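PDB 4O7Y: phosphoribosylaminoimidazole-succinocarboxamide synthase from Pyrococcus horikoshii, which joins L-aspartate to a carboxylated aminoimidazole ribonucleotide at the expense of ATP, forming SAICAR in de novo purine biosynthesis. Local coordinates for residues A[50-55]-A[192-197]; A[89-94]-A[116-121]; A[151-156]-A[174-179]. All coordinates share one frame; numbering follows the deposited sequence. Where two conformers were deposited one is given.

Contact 1. Residues A[50-55]-A[192-197]; sequences AQLSVI and ISPDTC. With C5P (cytidine-5'-monophosphate), chain B.
S53 OG is gripped twice: it accepts the backbone N-H of I192 (OG to N 3.2 Å, 155° at the hydrogen) and also bonds N49 O, one turn back in its own helix. With OG anti to the carbonyl carbon (chi1 -68°), the hydroxyl stays beside the helix backbone and can serve both partners. Serine suits this place, since it is short enough to let the loop come close: the CA atoms of S53 and I192 are 4.8 Å apart, and S53 CA makes a CA-H...O contact with I192 O at 3.3 Å. L52, on the same helix, adds the apolar part. Its CD1 branch lies 3.7 Å from P194 CD, the leucine crossing the compact proline ring at about a right angle. Beyond this footing the loop is tied by its own polar atoms. T196 OG1 accepts from S193 N at 3.2 Å, and S193 OG accepts from D195 N at 3.1 Å while bonding E191 as well. D195 is anchored by K45 and Y224. T196 CA comes to 3.3 Å from O2 of the bound cytidine monophosphate. The ST turn at S193-D195, with T196 following it, sits on helix 45-62 at the edge of the nucleotide pocket.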
# COMPACT_ATOMS: atom_id res chain seq x y z
N ALA A 50 -11.49 -7.68 -27.27
CA ALA A 50 -11.63 -6.49 -28.10
C ALA A 50 -13.07 -5.98 -28.08
O ALA A 50 -13.35 -4.83 -27.74
CB ALA A 50 -11.18 -6.77 -29.53
N GLN A 51 -13.99 -6.87 -28.44
CA GLN A 51 -15.41 -6.54 -28.48
C GLN A 51 -15.92 -6.02 -27.14
O GLN A 51 -16.67 -5.02 -27.08
CB GLN A 51 -16.25 -7.76 -28.90
CG GLN A 51 -15.95 -8.28 -30.30
CD GLN A 51 -16.06 -7.21 -31.35
OE1 GLN A 51 -17.09 -6.54 -31.46
NE2 GLN A 51 -15.00 -7.03 -32.12
N LEU A 52 -15.55 -6.70 -26.06
CA LEU A 52 -16.05 -6.31 -24.74
C LEU A 52 -15.47 -4.95 -24.27
O LEU A 52 -16.17 -4.16 -23.60
CB LEU A 52 -15.83 -7.42 -23.72
CG LEU A 52 -16.72 -8.64 -24.01
CD1 LEU A 52 -16.21 -9.88 -23.27
CD2 LEU A 52 -18.19 -8.39 -23.69
N SER A 53 -14.21 -4.69 -24.60
CA SER A 53 -13.60 -3.40 -24.29
C SER A 53 -14.37 -2.29 -24.97
O SER A 53 -14.65 -1.28 -24.34
CB SER A 53 -12.12 -3.35 -24.71
OG SER A 53 -11.33 -4.22 -23.90
N VAL A 54 -14.72 -2.49 -26.24
CA VAL A 54 -15.48 -1.51 -27.01
C VAL A 54 -16.84 -1.25 -26.38
O VAL A 54 -17.23 -0.09 -26.21
CB VAL A 54 -15.66 -1.96 -28.49
CG1 VAL A 54 -16.63 -1.07 -29.22
CG2 VAL A 54 -14.33 -1.97 -29.21
N ILE A 55 -17.57 -2.31 -26.04
CA ILE A 55 -18.87 -2.16 -25.39
C ILE A 55 -18.72 -1.33 -24.09
O ILE A 55 -19.48 -0.38 -23.86
CB ILE A 55 -19.52 -3.53 -25.09
CG1 ILE A 55 -19.95 -4.22 -26.39
CG2 ILE A 55 -20.68 -3.37 -24.12
CD1 ILE A 55 -20.12 -5.72 -26.24
N ILE A 192 -10.82 -3.07 -20.91
CA ILE A 192 -11.77 -3.50 -19.87
C ILE A 192 -12.38 -4.79 -20.41
O ILE A 192 -13.21 -4.76 -21.31
CB ILE A 192 -12.89 -2.45 -19.54
CG1 ILE A 192 -12.30 -1.10 -19.11
CG2 ILE A 192 -13.78 -2.91 -18.39
CD1 ILE A 192 -13.35 -0.02 -18.91
N SER A 193 -11.96 -5.92 -19.84
CA SER A 193 -12.38 -7.22 -20.32
C SER A 193 -12.43 -8.27 -19.21
O SER A 193 -12.08 -7.99 -18.04
CB SER A 193 -11.41 -7.68 -21.41
OG SER A 193 -10.16 -8.00 -20.83
N PRO A 194 -12.85 -9.50 -19.57
CA PRO A 194 -12.78 -10.56 -18.55
C PRO A 194 -11.33 -10.92 -18.16
O PRO A 194 -11.12 -11.70 -17.22
CB PRO A 194 -13.46 -11.75 -19.25
CG PRO A 194 -14.32 -11.13 -20.32
CD PRO A 194 -13.49 -9.97 -20.81
N ASP A 195 -10.34 -10.39 -18.89
CA ASP A 195 -8.93 -10.52 -18.48
C ASP A 195 -8.61 -9.61 -17.29
O ASP A 195 -7.84 -10.00 -16.40
CB ASP A 195 -7.98 -10.12 -19.62
CG ASP A 195 -7.53 -11.30 -20.49
OD1 ASP A 195 -6.49 -11.15 -21.16
OD2 ASP A 195 -8.20 -12.36 -20.54
N THR A 196 -9.21 -8.42 -17.29
CA THR A 196 -8.86 -7.38 -16.33
C THR A 196 -9.94 -7.10 -15.27
O THR A 196 -9.81 -6.14 -14.52
CB THR A 196 -8.47 -6.07 -17.05
OG1 THR A 196 -9.58 -5.57 -17.79
CG2 THR A 196 -7.28 -6.29 -17.98
N CYS A 197 -10.97 -7.93 -15.21
CA CYS A 197 -12.05 -7.83 -14.23
C CYS A 197 -12.33 -9.18 -13.61
O CYS A 197 -12.04 -10.21 -14.22
CB CYS A 197 -13.36 -7.34 -14.87
SG CYS A 197 -13.28 -5.82 -15.85
O3P C5P B . -4.83 -7.90 -6.97
P C5P B . -5.48 -9.11 -7.65
O1P C5P B . -4.50 -10.06 -8.28
O2P C5P B . -6.51 -9.77 -6.76
O5' C5P B . -6.30 -8.59 -8.89
C5' C5P B . -7.29 -7.54 -8.75
C4' C5P B . -8.06 -7.33 -10.06
O4' C5P B . -7.23 -6.57 -10.94
C3' C5P B . -8.40 -8.62 -10.84
O3' C5P B . -9.62 -8.42 -11.57
C2' C5P B . -7.28 -8.79 -11.83
O2' C5P B . -7.71 -9.48 -13.02
C1' C5P B . -6.92 -7.34 -12.12
N1 C5P B . -5.50 -7.16 -12.47
C2 C5P B . -5.12 -6.94 -13.84
N3 C5P B . -3.81 -6.77 -14.16
C4 C5P B . -2.87 -6.81 -13.19
C5 C5P B . -3.21 -7.05 -11.85
C6 C5P B . -4.55 -7.22 -11.50
O2 C5P B . -5.99 -6.89 -14.73
N4 C5P B . -1.57 -6.64 -13.52

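Contact 2. Residues A[89-94]-A[116-121]; sequences EVVVRN and IVELYY. With C5P (cytidine-5'-monophosphate), chain B.
Two neighbouring strands of an antiparallel sheet, 84-93 and 111-121, pair here in regular ladder fashion, and one face of the pair forms a wall of the nucleotide site. E89 with Y120, V91 with E118 and R93 with I116 are the hydrogen-bonded pairs; V91 N to E118 O, at 2.8 Å and 177°, is nearly straight. Between them fall the non-hydrogen-bonded pairs V90 with L119 and V92 with V117. Their branched aliphatic side chains turn away from the ligand: V90 CG1 meets V117 CG1 at 3.9 Å, and helix 143-165 covers V92 and V117. The second subunit also reaches this strand, N132 of that chain bonding V117 O.

The opposite face carries the charged and hydroxyl-bearing side chains beside V91 and I116. V91 CG2 packs against the Y120 ring, 3.7 Å from Y120 CE2. R93, in the conformer described, bends at chi3 (71°) and brings its guanidinium to the phosphate, with NH1 bonding O3P at 3.0 Å and NH2 bonding O2P at 2.7 Å. Arginine suits a phosphate because NH1 and NH2 can serve separate oxygens. E118 steadies it with a salt bridge, the carboxylate and guanidinium planes 58° apart. E118 OE1 takes R93 NH1 at 2.9 Å and the Y120 hydroxyl at 2.6 Å from opposite faces of its carboxylate plane.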
# COMPACT_ATOMS: atom_id res chain seq x y z
N GLU A 89 -1.45 0.81 -12.08
CA GLU A 89 -2.60 -0.04 -12.24
C GLU A 89 -3.51 0.32 -11.09
O GLU A 89 -3.08 0.34 -9.92
CB GLU A 89 -2.19 -1.50 -12.25
CG GLU A 89 -1.39 -1.80 -13.52
CD GLU A 89 -0.96 -3.25 -13.61
OE1 GLU A 89 -0.05 -3.56 -14.40
OE2 GLU A 89 -1.54 -4.08 -12.89
N VAL A 90 -4.74 0.70 -11.43
CA VAL A 90 -5.69 1.23 -10.45
C VAL A 90 -6.76 0.17 -10.26
O VAL A 90 -7.47 -0.18 -11.21
CB VAL A 90 -6.29 2.59 -10.88
CG1 VAL A 90 -7.23 3.12 -9.80
CG2 VAL A 90 -5.18 3.61 -11.16
N VAL A 91 -6.83 -0.39 -9.06
CA VAL A 91 -7.69 -1.55 -8.82
C VAL A 91 -8.86 -1.13 -7.90
O VAL A 91 -8.64 -0.58 -6.82
CB VAL A 91 -6.90 -2.72 -8.19
CG1 VAL A 91 -7.82 -3.86 -7.75
CG2 VAL A 91 -5.84 -3.26 -9.17
N VAL A 92 -10.08 -1.41 -8.33
CA VAL A 92 -11.29 -1.11 -7.54
C VAL A 92 -11.89 -2.46 -7.14
O VAL A 92 -12.01 -3.33 -7.98
CB VAL A 92 -12.33 -0.31 -8.36
CG1 VAL A 92 -13.52 0.07 -7.49
CG2 VAL A 92 -11.70 0.93 -8.96
N ARG A 93 -12.23 -2.61 -5.86
CA ARG A 93 -12.71 -3.89 -5.33
C ARG A 93 -14.05 -3.71 -4.57
O ARG A 93 -14.16 -2.84 -3.71
CB ARG A 93 -11.63 -4.52 -4.45
CG ARG A 93 -10.20 -4.18 -4.90
CD ARG A 93 -9.10 -4.90 -4.13
NE ARG A 93 -9.08 -6.31 -4.48
CZ ARG A 93 -8.08 -6.97 -5.06
NH1 ARG A 93 -6.91 -6.38 -5.35
NH2 ARG A 93 -8.25 -8.26 -5.32
N ASN A 94 -15.05 -4.51 -4.94
CA ASN A 94 -16.37 -4.51 -4.28
C ASN A 94 -16.57 -5.72 -3.38
O ASN A 94 -17.25 -5.63 -2.33
CB ASN A 94 -17.49 -4.46 -5.32
CG ASN A 94 -17.37 -3.24 -6.22
OD1 ASN A 94 -17.35 -2.10 -5.73
ND2 ASN A 94 -17.24 -3.47 -7.52
N ILE A 116 -13.01 -0.51 -2.17
CA ILE A 116 -11.59 -0.25 -1.95
C ILE A 116 -10.89 0.16 -3.27
O ILE A 116 -11.12 -0.47 -4.29
CB ILE A 116 -10.93 -1.53 -1.38
CG1 ILE A 116 -11.50 -1.78 0.03
CG2 ILE A 116 -9.40 -1.42 -1.39
CD1 ILE A 116 -10.83 -2.88 0.83
N VAL A 117 -10.07 1.20 -3.27
CA VAL A 117 -9.27 1.53 -4.47
C VAL A 117 -7.82 1.24 -4.07
O VAL A 117 -7.38 1.68 -2.98
CB VAL A 117 -9.38 3.01 -4.88
CG1 VAL A 117 -8.61 3.29 -6.15
CG2 VAL A 117 -10.86 3.44 -5.03
N GLU A 118 -7.09 0.50 -4.91
CA GLU A 118 -5.68 0.24 -4.64
C GLU A 118 -4.84 0.73 -5.81
O GLU A 118 -5.24 0.57 -6.98
CB GLU A 118 -5.40 -1.25 -4.41
CG GLU A 118 -6.15 -1.90 -3.25
CD GLU A 118 -5.99 -3.42 -3.20
OE1 GLU A 118 -5.68 -4.04 -4.24
OE2 GLU A 118 -6.18 -4.01 -2.12
N LEU A 119 -3.70 1.36 -5.49
CA LEU A 119 -2.74 1.81 -6.51
C LEU A 119 -1.57 0.86 -6.53
O LEU A 119 -1.03 0.56 -5.47
CB LEU A 119 -2.23 3.21 -6.19
CG LEU A 119 -3.37 4.22 -5.98
CD1 LEU A 119 -2.85 5.54 -5.41
CD2 LEU A 119 -4.12 4.42 -7.30
N TYR A 120 -1.17 0.43 -7.74
CA TYR A 120 -0.01 -0.45 -7.96
C TYR A 120 0.94 0.27 -8.92
O TYR A 120 0.53 0.82 -9.92
CB TYR A 120 -0.40 -1.81 -8.54
CG TYR A 120 -1.16 -2.65 -7.55
CD1 TYR A 120 -0.50 -3.54 -6.71
CD2 TYR A 120 -2.55 -2.52 -7.43
CE1 TYR A 120 -1.20 -4.29 -5.75
CE2 TYR A 120 -3.26 -3.27 -6.50
CZ TYR A 120 -2.58 -4.16 -5.67
OH TYR A 120 -3.29 -4.88 -4.73
N TYR A 121 2.21 0.28 -8.56
CA TYR A 121 3.21 0.89 -9.40
C TYR A 121 3.58 -0.09 -10.53
O TYR A 121 4.07 -1.19 -10.27
CB TYR A 121 4.41 1.28 -8.54
CG TYR A 121 5.63 1.75 -9.31
CD1 TYR A 121 5.51 2.47 -10.51
CD2 TYR A 121 6.90 1.49 -8.82
CE1 TYR A 121 6.63 2.91 -11.20
CE2 TYR A 121 8.03 1.91 -9.51
CZ TYR A 121 7.88 2.61 -10.70
OH TYR A 121 9.00 3.01 -11.36
O3P C5P B . -4.83 -7.90 -6.97
P C5P B . -5.48 -9.11 -7.65
O1P C5P B . -4.50 -10.06 -8.28
O2P C5P B . -6.51 -9.77 -6.76
O5' C5P B . -6.30 -8.59 -8.89
C5' C5P B . -7.29 -7.54 -8.75
C4' C5P B . -8.06 -7.33 -10.06
O4' C5P B . -7.23 -6.57 -10.94
C3' C5P B . -8.40 -8.62 -10.84
O3' C5P B . -9.62 -8.42 -11.57
C2' C5P B . -7.28 -8.79 -11.83
O2' C5P B . -7.71 -9.48 -13.02
C1' C5P B . -6.92 -7.34 -12.12
N1 C5P B . -5.50 -7.16 -12.47
C2 C5P B . -5.12 -6.94 -13.84
N3 C5P B . -3.81 -6.77 -14.16
C4 C5P B . -2.87 -6.81 -13.19
C5 C5P B . -3.21 -7.05 -11.85
C6 C5P B . -4.55 -7.22 -11.50
O2 C5P B . -5.99 -6.89 -14.73
N4 C5P B . -1.57 -6.64 -13.52

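Contact 3. Residues A[151-156]-A[174-179]; sequences EIALKV and FKLEFG. With C5P (cytidine-5'-monophosphate), chain B.
I152 and F178 lie alongside, their chains running opposite ways, the CG2 branch of the isoleucine meeting the edge of the phenyl ring near its plane, 3.6 Å from F178 CE1. At the other end of the contact V156 crosses F174 at a slant, its CG1 lying 4.0 Å from F174 CE1. For F174, chi1 of 61° places CG between the backbone N and the carbonyl carbon and carries the ring to the helix, where A153 O lies at its edge. L176 fits between the two rings: its CD1 touches A153 CA at 3.9 Å and V156 CG1 at 4.1 Å. Alanine suits the middle, since its single methyl lets the helix approach the strand, whereas the bulkier I152 beside it and V156 one turn on meet F178 and F174.

Alternation along the strand sends F174, L176 and F178 to the helix and K175 and E177 to the other face. There K175, bent at chi2 and chi3, folds along the bound nucleotide, with CE 3.4 Å from its O2. Its NZ ends in a salt bridge with E177 OE2 at 2.9 Å and another with D190. A methionine in its place would probably leave both carboxylates without their shared positive mate. The whole is a helix packed by apolar side chains on one face of an antiparallel sheet whose other face lines the nucleotide site.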
# COMPACT_ATOMS: atom_id res chain seq x y z
N GLU A 151 -11.35 9.30 -8.30
CA GLU A 151 -12.73 9.77 -8.52
C GLU A 151 -13.32 9.14 -9.76
O GLU A 151 -14.44 8.65 -9.76
CB GLU A 151 -12.72 11.31 -8.68
CG GLU A 151 -14.06 11.90 -9.04
CD GLU A 151 -13.98 13.42 -9.13
OE1 GLU A 151 -14.66 14.10 -8.35
OE2 GLU A 151 -13.19 13.93 -9.94
N ILE A 152 -12.55 9.16 -10.85
CA ILE A 152 -12.96 8.51 -12.09
C ILE A 152 -13.17 6.99 -11.89
O ILE A 152 -14.22 6.45 -12.28
CB ILE A 152 -11.92 8.73 -13.19
CG1 ILE A 152 -11.85 10.20 -13.60
CG2 ILE A 152 -12.28 7.95 -14.45
CD1 ILE A 152 -10.55 10.45 -14.36
N ALA A 153 -12.19 6.33 -11.26
CA ALA A 153 -12.25 4.86 -11.04
C ALA A 153 -13.55 4.44 -10.32
O ALA A 153 -14.20 3.46 -10.71
CB ALA A 153 -11.03 4.37 -10.25
N LEU A 154 -13.87 5.17 -9.26
CA LEU A 154 -15.08 4.94 -8.45
C LEU A 154 -16.36 5.20 -9.22
O LEU A 154 -17.36 4.50 -9.02
CB LEU A 154 -15.03 5.80 -7.17
CG LEU A 154 -14.01 5.33 -6.15
CD1 LEU A 154 -13.90 6.40 -5.07
CD2 LEU A 154 -14.41 3.98 -5.57
N LYS A 155 -16.35 6.21 -10.09
CA LYS A 155 -17.48 6.46 -11.00
C LYS A 155 -17.64 5.32 -12.04
O LYS A 155 -18.74 4.80 -12.22
CB LYS A 155 -17.36 7.83 -11.68
CG LYS A 155 -18.44 8.05 -12.75
CD LYS A 155 -18.59 9.51 -13.14
CE LYS A 155 -19.64 9.62 -14.26
NZ LYS A 155 -19.56 10.93 -14.97
N VAL A 156 -16.53 4.93 -12.67
CA VAL A 156 -16.48 3.75 -13.53
C VAL A 156 -17.06 2.51 -12.83
O VAL A 156 -17.87 1.79 -13.43
CB VAL A 156 -15.05 3.44 -14.03
CG1 VAL A 156 -15.03 2.10 -14.78
CG2 VAL A 156 -14.52 4.58 -14.94
N PHE A 174 -11.77 -5.00 -10.44
CA PHE A 174 -11.22 -4.80 -11.79
C PHE A 174 -10.04 -3.85 -11.75
O PHE A 174 -9.84 -3.12 -10.79
CB PHE A 174 -12.29 -4.26 -12.78
CG PHE A 174 -12.87 -2.93 -12.40
CD1 PHE A 174 -12.41 -1.76 -13.00
CD2 PHE A 174 -13.87 -2.83 -11.43
CE1 PHE A 174 -12.94 -0.52 -12.64
CE2 PHE A 174 -14.41 -1.59 -11.09
CZ PHE A 174 -13.94 -0.42 -11.69
N LYS A 175 -9.28 -3.85 -12.83
CA LYS A 175 -8.10 -3.02 -12.94
C LYS A 175 -8.28 -2.05 -14.12
O LYS A 175 -8.72 -2.45 -15.23
CB LYS A 175 -6.85 -3.88 -13.17
CG LYS A 175 -5.53 -3.10 -13.24
CD LYS A 175 -5.19 -2.64 -14.68
CE LYS A 175 -4.80 -3.82 -15.60
NZ LYS A 175 -4.66 -3.36 -17.02
N LEU A 176 -7.89 -0.80 -13.86
CA LEU A 176 -7.87 0.27 -14.84
C LEU A 176 -6.47 0.87 -15.01
O LEU A 176 -5.61 0.81 -14.09
CB LEU A 176 -8.80 1.42 -14.40
CG LEU A 176 -10.30 1.13 -14.27
CD1 LEU A 176 -11.01 2.42 -13.85
CD2 LEU A 176 -10.92 0.56 -15.56
N GLU A 177 -6.26 1.49 -16.17
CA GLU A 177 -5.04 2.27 -16.43
C GLU A 177 -5.42 3.60 -17.07
O GLU A 177 -6.50 3.74 -17.68
CB GLU A 177 -4.05 1.50 -17.31
CG GLU A 177 -3.66 0.13 -16.76
CD GLU A 177 -2.49 -0.50 -17.51
OE1 GLU A 177 -1.77 0.19 -18.25
OE2 GLU A 177 -2.27 -1.69 -17.33
N PHE A 178 -4.56 4.59 -16.90
CA PHE A 178 -4.90 5.95 -17.27
C PHE A 178 -3.69 6.60 -17.90
O PHE A 178 -2.56 6.22 -17.62
CB PHE A 178 -5.28 6.80 -16.04
CG PHE A 178 -6.56 6.39 -15.36
CD1 PHE A 178 -7.77 7.00 -15.70
CD2 PHE A 178 -6.55 5.39 -14.37
CE1 PHE A 178 -8.96 6.65 -15.08
CE2 PHE A 178 -7.75 5.02 -13.75
CZ PHE A 178 -8.95 5.65 -14.10
N GLY A 179 -3.95 7.64 -18.71
CA GLY A 179 -2.91 8.55 -19.14
C GLY A 179 -3.43 9.96 -19.31
O GLY A 179 -4.63 10.24 -19.11
O3P C5P B . -4.83 -7.90 -6.97
P C5P B . -5.48 -9.11 -7.65
O1P C5P B . -4.50 -10.06 -8.28
O2P C5P B . -6.51 -9.77 -6.76
O5' C5P B . -6.30 -8.59 -8.89
C5' C5P B . -7.29 -7.54 -8.75
C4' C5P B . -8.06 -7.33 -10.06
O4' C5P B . -7.23 -6.57 -10.94
C3' C5P B . -8.40 -8.62 -10.84
O3' C5P B . -9.62 -8.42 -11.57
C2' C5P B . -7.28 -8.79 -11.83
O2' C5P B . -7.71 -9.48 -13.02
C1' C5P B . -6.92 -7.34 -12.12
N1 C5P B . -5.50 -7.16 -12.47
C2 C5P B . -5.12 -6.94 -13.84
N3 C5P B . -3.81 -6.77 -14.16
C4 C5P B . -2.87 -6.81 -13.19
C5 C5P B . -3.21 -7.05 -11.85
C6 C5P B . -4.55 -7.22 -11.50
O2 C5P B . -5.99 -6.89 -14.73
N4 C5P B . -1.57 -6.64 -13.52

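How the contacts relate
All three contacts are buried, and none is a surface patch. Contacts 2 and 3 share a sheet, strands 84-93 and 169-180 being neighbours: V90 O lies 2.8 Å from L176 N and V92 O 3.0 Å from F174 N, both probable hydrogen bonds. Contact 1 meets contact 3 through T196 O, 2.9 Å from K175 N. Chemistry follows place. Contact 2 is held by a backbone ladder and a charged pair at the phosphate, whereas across contact 3 the packing is apolar; contact 1 has one hydrogen bond from a backbone N-H to a serine hydroxyl and a small apolar patch. One segment of each contact reaches the cytidine monophosphate, those of contacts 1 and 3 both near its O2.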